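Dihydrofolate reductase, putative (Aspergillus flavus, PDB 6DRS) probably catalyses the NADPH-dependent reduction of dihydrofolate to tetrahydrofolate, and binds NADP alongside a diamino-substituted antifolate inhibitor. Local coordinates at residues N5-V11 against R172-M178; L23-N29 against E194-F199; V89-S93 against I130-G134. All blocks are in the same frame, centred on the assembly; numbering follows the deposited sequence.

All three contacts reach one mixed sheet, but at different depths. Contact 1 is the core: two parallel strands, mostly buried, with the polar arginine grips kept to the end where the strands begin. Contact 2 joins strand 22-27, the neighbour of strand 7-17, to strand 197-198. It is partly buried, and bulged backbone bonding dominates its chemistry. The two touch through V11 and I176 on F199, V11 on I26, and M178 on L24. Contact 3 lies apart, its nearest atoms about 10 Å from contact 1 and about 17 Å from contact 2. There a helix meets a strand by apolar touch without hydrogen bonds. Contacts 2 and 3 meet opposite ends of NADP, nicotinamide and adenine.

Contact 1: residues N5-V11 against R172-M178. With H8A (3-{[(3R)-7,9-diamino-3-methyl-2,3-dihydrofuro[2,3-f]quinazolin-4-yl]oxy}benzonitrile), chain G.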
loop_
_atom_site.group_PDB
_atom_site.type_symbol
_atom_site.label_atom_id
_atom_site.label_comp_id
_atom_site.label_asym_id
_atom_site.label_seq_id
_atom_site.Cartn_x
_atom_site.Cartn_y
_atom_site.Cartn_z
ATOM N N ASN A 5 -7.242 15.541 6.781
ATOM C CA ASN A 5 -6.426 15.076 5.661
ATOM C C ASN A 5 -6.986 13.767 5.095
ATOM O O ASN A 5 -7.584 12.981 5.819
ATOM C CB ASN A 5 -4.952 14.940 6.049
ATOM C CG ASN A 5 -4.142 16.200 5.802
ATOM O OD1 ASN A 5 -3.152 16.447 6.493
ATOM N ND2 ASN A 5 -4.540 17.001 4.824
ATOM N N PRO A 6 -6.812 13.539 3.786
ATOM C CA PRO A 6 -7.428 12.346 3.207
ATOM C C PRO A 6 -6.700 11.062 3.643
ATOM O O PRO A 6 -5.479 11.081 3.929
ATOM C CB PRO A 6 -7.328 12.564 1.693
ATOM C CG PRO A 6 -6.109 13.449 1.535
ATOM C CD PRO A 6 -6.064 14.307 2.782
ATOM N N LEU A 7 -7.447 9.964 3.701
ATOM C CA LEU A 7 -6.850 8.646 3.957
ATOM C C LEU A 7 -6.837 7.864 2.640
ATOM O O LEU A 7 -7.850 7.769 1.956
ATOM C CB LEU A 7 -7.685 7.937 5.031
ATOM C CG LEU A 7 -7.018 6.736 5.700
ATOM C CD1 LEU A 7 -5.578 7.052 6.095
ATOM C CD2 LEU A 7 -7.813 6.289 6.906
ATOM N N THR A 8 -5.681 7.385 2.234
ATOM C CA THR A 8 -5.603 6.716 0.954
ATOM C C THR A 8 -5.343 5.222 1.193
ATOM O O THR A 8 -4.329 4.858 1.779
ATOM C CB THR A 8 -4.527 7.370 0.079
ATOM O OG1 THR A 8 -4.844 8.761 -0.039
ATOM C CG2 THR A 8 -4.405 6.727 -1.281
ATOM N N LEU A 9 -6.271 4.381 0.744
ATOM C CA LEU A 9 -6.049 2.929 0.587
ATOM C C LEU A 9 -5.371 2.683 -0.765
ATOM O O LEU A 9 -5.810 3.215 -1.799
ATOM C CB LEU A 9 -7.404 2.219 0.630
ATOM C CG LEU A 9 -8.064 2.135 1.999
ATOM C CD1 LEU A 9 -8.305 3.520 2.580
ATOM C CD2 LEU A 9 -9.367 1.345 1.905
ATOM N N ILE A 10 -4.274 1.937 -0.768
ATOM C CA ILE A 10 -3.660 1.553 -2.020
ATOM C C ILE A 10 -3.590 0.028 -2.064
ATOM O O ILE A 10 -3.176 -0.625 -1.069
ATOM C CB ILE A 10 -2.284 2.207 -2.200
ATOM C CG1 ILE A 10 -1.695 1.865 -3.564
ATOM C CG2 ILE A 10 -1.342 1.866 -1.048
ATOM C CD1 ILE A 10 -0.351 2.491 -3.825
ATOM N N VAL A 11 -3.962 -0.513 -3.218
ATOM C CA VAL A 11 -4.213 -1.967 -3.355
ATOM C C VAL A 11 -4.015 -2.364 -4.813
ATOM O O VAL A 11 -4.242 -1.542 -5.712
ATOM C CB VAL A 11 -5.645 -2.307 -2.882
ATOM C CG1 VAL A 11 -6.691 -1.769 -3.848
ATOM C CG2 VAL A 11 -5.857 -3.800 -2.633
ATOM N N ARG A 172 -12.208 12.323 7.569
ATOM C CA ARG A 172 -11.291 11.816 6.557
ATOM C C ARG A 172 -12.082 11.482 5.283
ATOM O O ARG A 172 -12.979 10.634 5.319
ATOM C CB ARG A 172 -10.539 10.589 7.088
ATOM C CG ARG A 172 -9.356 10.905 7.995
ATOM C CD ARG A 172 -7.975 10.750 7.368
ATOM N NE ARG A 172 -6.846 10.841 8.303
ATOM C CZ ARG A 172 -5.540 10.884 7.986
ATOM N NH1 ARG A 172 -4.640 11.011 8.947
ATOM N NH2 ARG A 172 -5.122 10.799 6.732
ATOM N N PRO A 173 -11.790 12.181 4.154
ATOM C CA PRO A 173 -12.101 11.543 2.864
ATOM C C PRO A 173 -11.253 10.264 2.709
ATOM O O PRO A 173 -10.081 10.207 3.167
ATOM C CB PRO A 173 -11.793 12.584 1.768
ATOM C CG PRO A 173 -11.052 13.709 2.474
ATOM C CD PRO A 173 -11.425 13.591 3.940
ATOM N N VAL A 174 -11.849 9.218 2.136
ATOM C CA VAL A 174 -11.086 8.010 1.845
ATOM C C VAL A 174 -11.050 7.813 0.331
ATOM O O VAL A 174 -12.047 7.993 -0.371
ATOM C CB VAL A 174 -11.576 6.753 2.587
ATOM C CG1 VAL A 174 -11.764 7.003 4.074
ATOM C CG2 VAL A 174 -12.829 6.185 1.960
ATOM N N ARG A 175 -9.864 7.506 -0.153
ATOM C CA ARG A 175 -9.666 7.370 -1.559
ATOM C C ARG A 175 -9.002 6.016 -1.772
ATOM O O ARG A 175 -8.226 5.564 -0.910
ATOM C CB ARG A 175 -8.753 8.488 -2.069
ATOM C CG ARG A 175 -9.153 9.843 -1.513
ATOM C CD ARG A 175 -8.155 10.962 -1.555
ATOM N NE ARG A 175 -6.736 10.691 -1.390
ATOM C CZ ARG A 175 -5.837 11.635 -1.634
ATOM N NH1 ARG A 175 -4.552 11.413 -1.450
ATOM N NH2 ARG A 175 -6.239 12.820 -2.055
ATOM N N ILE A 176 -9.290 5.402 -2.917
ATOM C CA ILE A 176 -8.655 4.155 -3.239
ATOM C C ILE A 176 -7.795 4.347 -4.489
ATOM O O ILE A 176 -8.302 4.724 -5.534
ATOM C CB ILE A 176 -9.697 3.026 -3.388
ATOM C CG1 ILE A 176 -10.389 2.729 -2.057
ATOM C CG2 ILE A 176 -9.019 1.784 -3.937
ATOM C CD1 ILE A 176 -11.659 1.924 -2.192
ATOM N N VAL A 177 -6.494 4.074 -4.368
ATOM C CA VAL A 177 -5.639 3.973 -5.542
ATOM C C VAL A 177 -5.477 2.482 -5.890
ATOM O O VAL A 177 -4.886 1.688 -5.099
ATOM C CB VAL A 177 -4.281 4.647 -5.279
ATOM C CG1 VAL A 177 -3.298 4.387 -6.403
ATOM C CG2 VAL A 177 -4.493 6.133 -5.027
ATOM N N MET A 178 -6.010 2.069 -7.034
ATOM C CA MET A 178 -6.122 0.634 -7.279
ATOM C C MET A 178 -5.360 0.252 -8.550
ATOM O O MET A 178 -5.525 0.904 -9.592
ATOM C CB MET A 178 -7.586 0.200 -7.404
ATOM C CG MET A 178 -7.715 -1.298 -7.716
ATOM S SD MET A 178 -9.411 -1.916 -7.761
ATOM C CE MET A 178 -9.951 -1.725 -6.061
HETATM C C2 H8A G . 3.060 -5.153 -2.484
HETATM C C3 H8A G . 2.589 -4.561 -3.661
HETATM C C4 H8A G . 1.470 -3.704 -3.615
HETATM C C5 H8A G . 0.795 -3.454 -2.398
HETATM C C6 H8A G . 1.318 -4.060 -1.231
HETATM C C7 H8A G . 2.401 -4.894 -1.297
HETATM C C8 H8A G . -0.282 -2.598 -2.395
HETATM O O1 H8A G . 4.145 -5.975 -2.501
HETATM C C10 H8A G . -0.070 -2.272 -4.698
HETATM C C14 H8A G . 5.412 -5.598 -2.090
HETATM C C15 H8A G . 6.343 -6.608 -1.765
HETATM C C16 H8A G . 7.638 -6.253 -1.348
HETATM C C17 H8A G . 7.992 -4.894 -1.259
HETATM C C18 H8A G . 7.091 -3.857 -1.579
HETATM N N9 H8A G . -0.709 -2.032 -3.546
HETATM N N11 H8A G . 0.983 -3.117 -4.744
HETATM N N12 H8A G . -0.951 -2.297 -1.133
HETATM N N13 H8A G . -0.499 -1.678 -5.967
HETATM C C19 H8A G . 5.795 -4.238 -1.989
HETATM C C20 H8A G . 7.452 -2.568 -1.479
HETATM N N21 H8A G . 7.773 -1.422 -1.336
HETATM C C22 H8A G . 2.738 -5.426 0.019
HETATM C C23 H8A G . 1.543 -4.942 0.846
HETATM O O24 H8A G . 0.859 -3.950 0.060
HETATM C C25 H8A G . 3.898 -4.627 0.571
#
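The R175 guanidinium has P6 on one face and T8 at its edge: P6 CG stands 3.6 Å above the plane, over its centre, while T8 OG1 lies close to the plane. R175 NE and NH1 both donate to T8 OG1, each at 3.0 Å, a side-on grip on one oxygen that limits rotation of the group. A bend at chi3 (-34°) swings the arginine onto the neighbouring strand, and W222 adds a cation-pi contact. The R172 guanidinium lies between L7 CD1 on one face and N5 CB on the other, with P6 O near its edge. R172 NH2 approaches P6 O to 2.8 Å, but the 127° angle at hydrogen makes this bond weak; R172 NH1 has a salt bridge to E143.

The backbones pair in parallel from L7 with V174 to V11 with M178, R175 being one of the paired residues, the bonds beginning with L7 N to P173 O (2.7 Å). V11 CG1 lies alongside M178 CE at 3.9 Å. The I10 carbonyl receives inhibitor N12 at 2.8 Å and 177°. Central parallel strands, one presenting a backbone carbonyl to the diamino ring as it passes the pocket, are characteristic of the dihydrofolate reductase fold.

Contact 2: residues L23-N29 against E194-F199. With NAP (NADP nicotinamide-adenine-dinucleotide phosphate), chain H.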
loop_
_atom_site.group_PDB
_atom_site.type_symbol
_atom_site.label_atom_id
_atom_site.label_comp_id
_atom_site.label_asym_id
_atom_site.label_seq_id
_atom_site.Cartn_x
_atom_site.Cartn_y
_atom_site.Cartn_z
ATOM N N LEU A 23 -15.730 -10.567 -7.818
ATOM C CA LEU A 23 -14.895 -10.346 -6.628
ATOM C C LEU A 23 -13.567 -9.713 -7.079
ATOM O O LEU A 23 -13.186 -9.800 -8.279
ATOM C CB LEU A 23 -14.637 -11.688 -5.934
ATOM C CG LEU A 23 -15.852 -12.361 -5.297
ATOM C CD1 LEU A 23 -15.512 -13.771 -4.835
ATOM C CD2 LEU A 23 -16.417 -11.529 -4.147
ATOM N N LEU A 24 -12.882 -9.073 -6.122
ATOM C CA LEU A 24 -11.567 -8.447 -6.370
ATOM C C LEU A 24 -10.522 -9.161 -5.495
ATOM O O LEU A 24 -10.433 -8.911 -4.290
ATOM C CB LEU A 24 -11.662 -6.951 -6.050
ATOM C CG LEU A 24 -12.610 -6.127 -6.932
ATOM C CD1 LEU A 24 -12.607 -4.677 -6.480
ATOM C CD2 LEU A 24 -12.237 -6.232 -8.413
ATOM N N GLY A 25 -9.801 -10.102 -6.088
ATOM C CA GLY A 25 -8.898 -10.929 -5.322
ATOM C C GLY A 25 -7.599 -10.176 -5.082
ATOM O O GLY A 25 -7.104 -9.497 -5.998
ATOM N N ILE A 26 -7.051 -10.302 -3.873
ATOM C CA ILE A 26 -5.857 -9.534 -3.474
ATOM C C ILE A 26 -4.769 -10.452 -2.906
ATOM O O ILE A 26 -3.607 -10.068 -2.947
ATOM C CB ILE A 26 -6.212 -8.386 -2.506
ATOM C CG1 ILE A 26 -6.720 -8.917 -1.165
ATOM C CG2 ILE A 26 -7.183 -7.408 -3.169
ATOM C CD1 ILE A 26 -6.655 -7.919 -0.043
ATOM N N GLY A 27 -5.112 -11.657 -2.438
ATOM C CA GLY A 27 -4.134 -12.493 -1.738
ATOM C C GLY A 27 -4.443 -13.984 -1.808
ATOM O O GLY A 27 -5.608 -14.394 -1.962
ATOM N N LEU A 28 -3.403 -14.796 -1.679
ATOM C CA LEU A 28 -3.513 -16.269 -1.631
ATOM C C LEU A 28 -2.389 -16.783 -0.726
ATOM O O LEU A 28 -1.221 -16.491 -0.990
ATOM C CB LEU A 28 -3.328 -16.839 -3.048
ATOM C CG LEU A 28 -3.208 -18.373 -3.139
ATOM C CD1 LEU A 28 -4.536 -19.067 -2.843
ATOM C CD2 LEU A 28 -2.629 -18.812 -4.489
ATOM N N ASN A 29 -2.745 -17.558 0.298
ATOM C CA ASN A 29 -1.733 -18.292 1.111
ATOM C C ASN A 29 -0.745 -17.295 1.749
ATOM O O ASN A 29 0.459 -17.533 1.737
ATOM C CB ASN A 29 -1.010 -19.359 0.277
ATOM C CG ASN A 29 -1.858 -20.588 -0.032
ATOM O OD1 ASN A 29 -2.717 -20.968 0.768
ATOM N ND2 ASN A 29 -1.627 -21.201 -1.192
ATOM N N GLU A 194 -6.450 -17.641 -8.591
ATOM C CA GLU A 194 -6.997 -18.169 -7.344
ATOM C C GLU A 194 -6.616 -17.234 -6.185
ATOM O O GLU A 194 -5.449 -16.918 -6.027
ATOM C CB GLU A 194 -6.420 -19.567 -7.126
ATOM C CG GLU A 194 -6.816 -20.165 -5.793
ATOM C CD GLU A 194 -6.277 -21.559 -5.498
ATOM O OE1 GLU A 194 -5.552 -22.145 -6.337
ATOM O OE2 GLU A 194 -6.570 -22.039 -4.407
ATOM N N CYS A 195 -7.587 -16.869 -5.342
ATOM C CA CYS A 195 -7.367 -15.946 -4.223
ATOM C C CYS A 195 -8.131 -16.443 -2.985
ATOM O O CYS A 195 -9.237 -16.960 -3.135
ATOM C CB CYS A 195 -7.888 -14.561 -4.585
ATOM S SG CYS A 195 -7.022 -13.817 -5.995
ATOM N N ASP A 196 -7.575 -16.311 -1.782
ATOM C CA ASP A 196 -8.352 -16.641 -0.562
ATOM C C ASP A 196 -8.688 -15.348 0.181
ATOM O O ASP A 196 -9.416 -15.369 1.187
ATOM C CB ASP A 196 -7.635 -17.631 0.365
ATOM C CG ASP A 196 -6.195 -17.250 0.683
ATOM O OD1 ASP A 196 -5.904 -16.054 0.709
ATOM O OD2 ASP A 196 -5.365 -18.156 0.874
ATOM N N THR A 197 -8.155 -14.225 -0.318
ATOM C CA THR A 197 -8.381 -12.906 0.321
ATOM C C THR A 197 -8.845 -11.926 -0.758
ATOM O O THR A 197 -8.281 -11.924 -1.840
ATOM C CB THR A 197 -7.108 -12.421 1.030
ATOM O OG1 THR A 197 -6.545 -13.540 1.718
ATOM C CG2 THR A 197 -7.366 -11.270 1.981
ATOM N N PHE A 198 -9.874 -11.132 -0.437
ATOM C CA PHE A 198 -10.556 -10.241 -1.376
ATOM C C PHE A 198 -10.666 -8.847 -0.753
ATOM O O PHE A 198 -10.763 -8.697 0.477
ATOM C CB PHE A 198 -11.939 -10.806 -1.741
ATOM C CG PHE A 198 -11.887 -12.261 -2.137
ATOM C CD1 PHE A 198 -11.949 -13.263 -1.174
ATOM C CD2 PHE A 198 -11.724 -12.637 -3.463
ATOM C CE1 PHE A 198 -11.837 -14.605 -1.531
ATOM C CE2 PHE A 198 -11.623 -13.977 -3.817
ATOM C CZ PHE A 198 -11.678 -14.962 -2.854
ATOM N N PHE A 199 -10.681 -7.831 -1.612
ATOM C CA PHE A 199 -11.077 -6.494 -1.198
ATOM C C PHE A 199 -12.493 -6.545 -0.600
ATOM O O PHE A 199 -13.309 -7.316 -1.050
ATOM C CB PHE A 199 -10.912 -5.530 -2.379
ATOM C CG PHE A 199 -10.615 -4.114 -1.953
ATOM C CD1 PHE A 199 -9.428 -3.798 -1.307
ATOM C CD2 PHE A 199 -11.533 -3.100 -2.171
ATOM C CE1 PHE A 199 -9.162 -2.499 -0.888
ATOM C CE2 PHE A 199 -11.270 -1.803 -1.747
ATOM C CZ PHE A 199 -10.089 -1.505 -1.100
HETATM P PA NAP H . -4.349 -8.219 7.302
HETATM O O1A NAP H . -3.091 -7.818 6.584
HETATM O O2A NAP H . -5.632 -7.476 7.382
HETATM O O5B NAP H . -3.928 -8.618 8.820
HETATM C C5B NAP H . -4.792 -9.312 9.740
HETATM C C4B NAP H . -4.143 -9.140 11.098
HETATM O O4B NAP H . -4.157 -7.754 11.449
HETATM C C3B NAP H . -4.882 -9.826 12.237
HETATM O O3B NAP H . -4.476 -11.199 12.350
HETATM C C2B NAP H . -4.448 -8.995 13.430
HETATM O O2B NAP H . -3.085 -9.272 13.743
HETATM C C1B NAP H . -4.380 -7.591 12.859
HETATM N N9A NAP H . -5.646 -6.900 13.024
HETATM C C8A NAP H . -6.591 -6.943 12.071
HETATM N N7A NAP H . -7.664 -6.224 12.462
HETATM C C5A NAP H . -7.403 -5.702 13.681
HETATM C C6A NAP H . -8.136 -4.845 14.640
HETATM N N6A NAP H . -9.358 -4.420 14.290
HETATM N N1A NAP H . -7.570 -4.499 15.817
HETATM C C2A NAP H . -6.333 -4.945 16.100
HETATM N N3A NAP H . -5.607 -5.736 15.263
HETATM C C4A NAP H . -6.069 -6.157 14.058
HETATM O O3 NAP H . -4.605 -9.768 6.821
HETATM P PN NAP H . -5.561 -10.333 5.628
HETATM O O1N NAP H . -6.832 -9.596 5.542
HETATM O O2N NAP H . -5.535 -11.821 5.899
HETATM O O5D NAP H . -4.676 -10.044 4.328
HETATM C C5D NAP H . -3.390 -10.594 4.192
HETATM C C4D NAP H . -3.388 -11.072 2.756
HETATM O O4D NAP H . -3.747 -9.969 1.922
HETATM C C3D NAP H . -2.069 -11.605 2.249
HETATM O O3D NAP H . -2.379 -12.680 1.323
HETATM C C2D NAP H . -1.498 -10.417 1.521
HETATM O O2D NAP H . -0.602 -10.837 0.523
HETATM C C1D NAP H . -2.732 -9.766 0.935
HETATM N N1N NAP H . -2.532 -8.330 0.646
HETATM C C2N NAP H . -2.659 -7.921 -0.638
HETATM C C3N NAP H . -2.462 -6.574 -1.007
HETATM C C7N NAP H . -2.629 -6.146 -2.463
HETATM O O7N NAP H . -2.568 -4.955 -2.785
HETATM N N7N NAP H . -2.842 -7.106 -3.383
HETATM C C4N NAP H . -2.084 -5.659 -0.005
HETATM C C5N NAP H . -1.955 -6.120 1.307
HETATM C C6N NAP H . -2.167 -7.465 1.617
HETATM P P2B NAP H . -2.690 -10.317 14.902
HETATM O O1X NAP H . -3.123 -11.686 14.395
HETATM O O2X NAP H . -1.175 -10.267 14.879
HETATM O O3X NAP H . -3.516 -9.753 16.016
HETATM O O HOH W 1 -14.082 -8.462 -3.792
#
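T197 stands opposite the pair I26-G27, and G27 opposite the pair D196-T197, so this antiparallel pairing is interrupted by two classic beta bulges, one on each side, with a one-residue shift from the G25-F198 pair: T197 O accepts I26 N at 2.9 Å and, less squarely, G27 N at 3.2 Å, both from the same face of its carbonyl plane, while G27 O takes D196 N in its carbonyl plane at 2.8 Å and T197 N from above that plane.

Among the side chains, L23 CD1 sits over one face of the F198 ring, 4.0 Å from F198 CE2, with L24 O near the ring's edge. C195 SG approaches G25 CA to 3.5 Å, a closeness that the bare glycine permits. D196 CG lies between its backbone N and carbonyl carbon (chi1 50°), which turns the carboxylate back toward the backbone N of N29. Its OD2 receives N29 N on the syn side at 2.7 Å, and its OD1 receives T197 OG1 on the anti side at 2.8 Å.

The I26 carbonyl accepts N7N of the NADP carboxamide at 3.1 Å, a bond that would help fix how the nicotinamide is turned.

Contact 3: residues V89-S93 against I130-G134; sequences VEGVS and IVSSG. With NAP (NADP nicotinamide-adenine-dinucleotide phosphate), chain H.
In V89 and V131 alike, CG1 is anti to the backbone N (chi1 171° and 179°), and these two methyls meet at 4.1 Å as the side chains pass one another, pointing oppositely. They join helix 89-116 to strand 128-132 in a beta-alpha-beta crossover: the helix follows strand 81-85 and leads to strand 128-132, which lies parallel to 81-85 in the sheet. Helix and strand run nearly antiparallel, at 164°, and their axes come within 8.4 Å, so one turn of the helix is laid along the strand's end.

V131 is the hub. Its CG1 is shared with V92, whose CG1 comes obliquely to 4.1 Å, and its CG2 is directed at the S93 backbone, 3.8 Å from S93 CA. S93 OG touches V131 CB at 3.7 Å, a van der Waals contact. The other branch of V89, CG2, reaches the last strand residue, S132 C at 3.8 Å, and S133 just after it. No hydrogen bond crosses between the segments, and only 217 Å² is buried, a small apolar patch.

Polar partners lie outside the two segments: S132 OG is hydrogen-bonded to D141 of helix 135-146, while T86 packs on V92 and V131 and hydrogen-bonds NADP. The chain then passes through G134, the N-cap of helix 135-146. Just before it, S133 O lies 3.2 Å from C2A of the NADP adenine.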
loop_
_atom_site.group_PDB
_atom_site.type_symbol
_atom_site.label_atom_id
_atom_site.label_comp_id
_atom_site.label_asym_id
_atom_site.label_seq_id
_atom_site.Cartn_x
_atom_site.Cartn_y
_atom_site.Cartn_z
ATOM N N VAL A 89 0.208 -6.370 20.839
ATOM C CA VAL A 89 1.188 -5.269 20.709
ATOM C C VAL A 89 2.508 -5.695 21.347
ATOM O O VAL A 89 3.587 -5.500 20.761
ATOM C CB VAL A 89 0.677 -3.934 21.289
ATOM C CG1 VAL A 89 1.790 -2.887 21.342
ATOM C CG2 VAL A 89 -0.496 -3.401 20.486
ATOM N N GLU A 90 2.388 -6.324 22.516
ATOM C CA GLU A 90 3.532 -6.667 23.369
ATOM C C GLU A 90 4.485 -7.581 22.597
ATOM O O GLU A 90 5.666 -7.252 22.443
ATOM C CB GLU A 90 3.080 -7.307 24.692
ATOM C CG GLU A 90 1.944 -6.569 25.401
ATOM C CD GLU A 90 0.513 -6.830 24.927
ATOM O OE1 GLU A 90 0.308 -7.132 23.730
ATOM O OE2 GLU A 90 -0.413 -6.721 25.759
ATOM N N GLY A 91 3.957 -8.709 22.105
ATOM C CA GLY A 91 4.782 -9.712 21.442
ATOM C C GLY A 91 5.316 -9.214 20.112
ATOM O O GLY A 91 6.500 -9.397 19.798
ATOM N N VAL A 92 4.444 -8.563 19.341
ATOM C CA VAL A 92 4.785 -8.113 17.974
ATOM C C VAL A 92 5.795 -6.944 18.041
ATOM O O VAL A 92 6.803 -6.933 17.296
ATOM C CB VAL A 92 3.498 -7.780 17.190
ATOM C CG1 VAL A 92 3.783 -7.186 15.817
ATOM C CG2 VAL A 92 2.610 -9.007 17.056
ATOM N N SER A 93 5.551 -5.990 18.953
ATOM C CA SER A 93 6.545 -4.931 19.303
ATOM C C SER A 93 7.964 -5.501 19.385
ATOM O O SER A 93 8.848 -5.015 18.678
ATOM C CB SER A 93 6.194 -4.269 20.595
ATOM O OG SER A 93 5.047 -3.462 20.418
ATOM N N ILE A 130 6.451 1.102 13.942
ATOM C CA ILE A 130 5.776 1.139 15.221
ATOM C C ILE A 130 4.554 0.206 15.185
ATOM O O ILE A 130 3.996 -0.073 14.118
ATOM C CB ILE A 130 5.384 2.575 15.591
ATOM C CG1 ILE A 130 4.269 3.096 14.691
ATOM C CG2 ILE A 130 6.602 3.477 15.514
ATOM C CD1 ILE A 130 4.088 4.607 14.757
ATOM N N VAL A 131 4.118 -0.237 16.363
ATOM C CA VAL A 131 3.059 -1.246 16.466
ATOM C C VAL A 131 1.911 -0.641 17.267
ATOM O O VAL A 131 2.168 -0.113 18.300
ATOM C CB VAL A 131 3.601 -2.500 17.176
ATOM C CG1 VAL A 131 2.520 -3.564 17.332
ATOM C CG2 VAL A 131 4.849 -3.051 16.498
ATOM N N SER A 132 0.679 -0.714 16.771
ATOM C CA SER A 132 -0.487 -0.140 17.412
ATOM C C SER A 132 -1.551 -1.222 17.576
ATOM O O SER A 132 -1.495 -2.259 16.907
ATOM C CB SER A 132 -1.058 0.995 16.587
ATOM O OG SER A 132 -0.007 1.844 16.141
ATOM N N SER A 133 -2.547 -0.913 18.395
ATOM C CA SER A 133 -3.567 -1.865 18.843
ATOM C C SER A 133 -4.808 -1.796 17.936
ATOM O O SER A 133 -5.793 -2.527 18.135
ATOM C CB SER A 133 -3.934 -1.568 20.266
ATOM O OG SER A 133 -4.582 -0.306 20.338
ATOM N N GLY A 134 -4.767 -0.914 16.946
ATOM C CA GLY A 134 -5.900 -0.700 16.077
ATOM C C GLY A 134 -5.579 0.329 15.007
ATOM O O GLY A 134 -4.511 0.960 15.029
HETATM P PA NAP H . -4.349 -8.219 7.302
HETATM O O1A NAP H . -3.091 -7.818 6.584
HETATM O O2A NAP H . -5.632 -7.476 7.382
HETATM O O5B NAP H . -3.928 -8.618 8.820
HETATM C C5B NAP H . -4.792 -9.312 9.740
HETATM C C4B NAP H . -4.143 -9.140 11.098
HETATM O O4B NAP H . -4.157 -7.754 11.449
HETATM C C3B NAP H . -4.882 -9.826 12.237
HETATM O O3B NAP H . -4.476 -11.199 12.350
HETATM C C2B NAP H . -4.448 -8.995 13.430
HETATM O O2B NAP H . -3.085 -9.272 13.743
HETATM C C1B NAP H . -4.380 -7.591 12.859
HETATM N N9A NAP H . -5.646 -6.900 13.024
HETATM C C8A NAP H . -6.591 -6.943 12.071
HETATM N N7A NAP H . -7.664 -6.224 12.462
HETATM C C5A NAP H . -7.403 -5.702 13.681
HETATM C C6A NAP H . -8.136 -4.845 14.640
HETATM N N6A NAP H . -9.358 -4.420 14.290
HETATM N N1A NAP H . -7.570 -4.499 15.817
HETATM C C2A NAP H . -6.333 -4.945 16.100
HETATM N N3A NAP H . -5.607 -5.736 15.263
HETATM C C4A NAP H . -6.069 -6.157 14.058
HETATM O O3 NAP H . -4.605 -9.768 6.821
HETATM P PN NAP H . -5.561 -10.333 5.628
HETATM O O1N NAP H . -6.832 -9.596 5.542
HETATM O O2N NAP H . -5.535 -11.821 5.899
HETATM O O5D NAP H . -4.676 -10.044 4.328
HETATM C C5D NAP H . -3.390 -10.594 4.192
HETATM C C4D NAP H . -3.388 -11.072 2.756
HETATM O O4D NAP H . -3.747 -9.969 1.922
HETATM C C3D NAP H . -2.069 -11.605 2.249
HETATM O O3D NAP H . -2.379 -12.680 1.323
HETATM C C2D NAP H . -1.498 -10.417 1.521
HETATM O O2D NAP H . -0.602 -10.837 0.523
HETATM C C1D NAP H . -2.732 -9.766 0.935
HETATM N N1N NAP H . -2.532 -8.330 0.646
HETATM C C2N NAP H . -2.659 -7.921 -0.638
HETATM C C3N NAP H . -2.462 -6.574 -1.007
HETATM C C7N NAP H . -2.629 -6.146 -2.463
HETATM O O7N NAP H . -2.568 -4.955 -2.785
HETATM N N7N NAP H . -2.842 -7.106 -3.383
HETATM C C4N NAP H . -2.084 -5.659 -0.005
HETATM C C5N NAP H . -1.955 -6.120 1.307
HETATM C C6N NAP H . -2.167 -7.465 1.617
HETATM P P2B NAP H . -2.690 -10.317 14.902
HETATM O O1X NAP H . -3.123 -11.686 14.395
HETATM O O2X NAP H . -1.175 -10.267 14.879
HETATM O O3X NAP H . -3.516 -9.753 16.016
#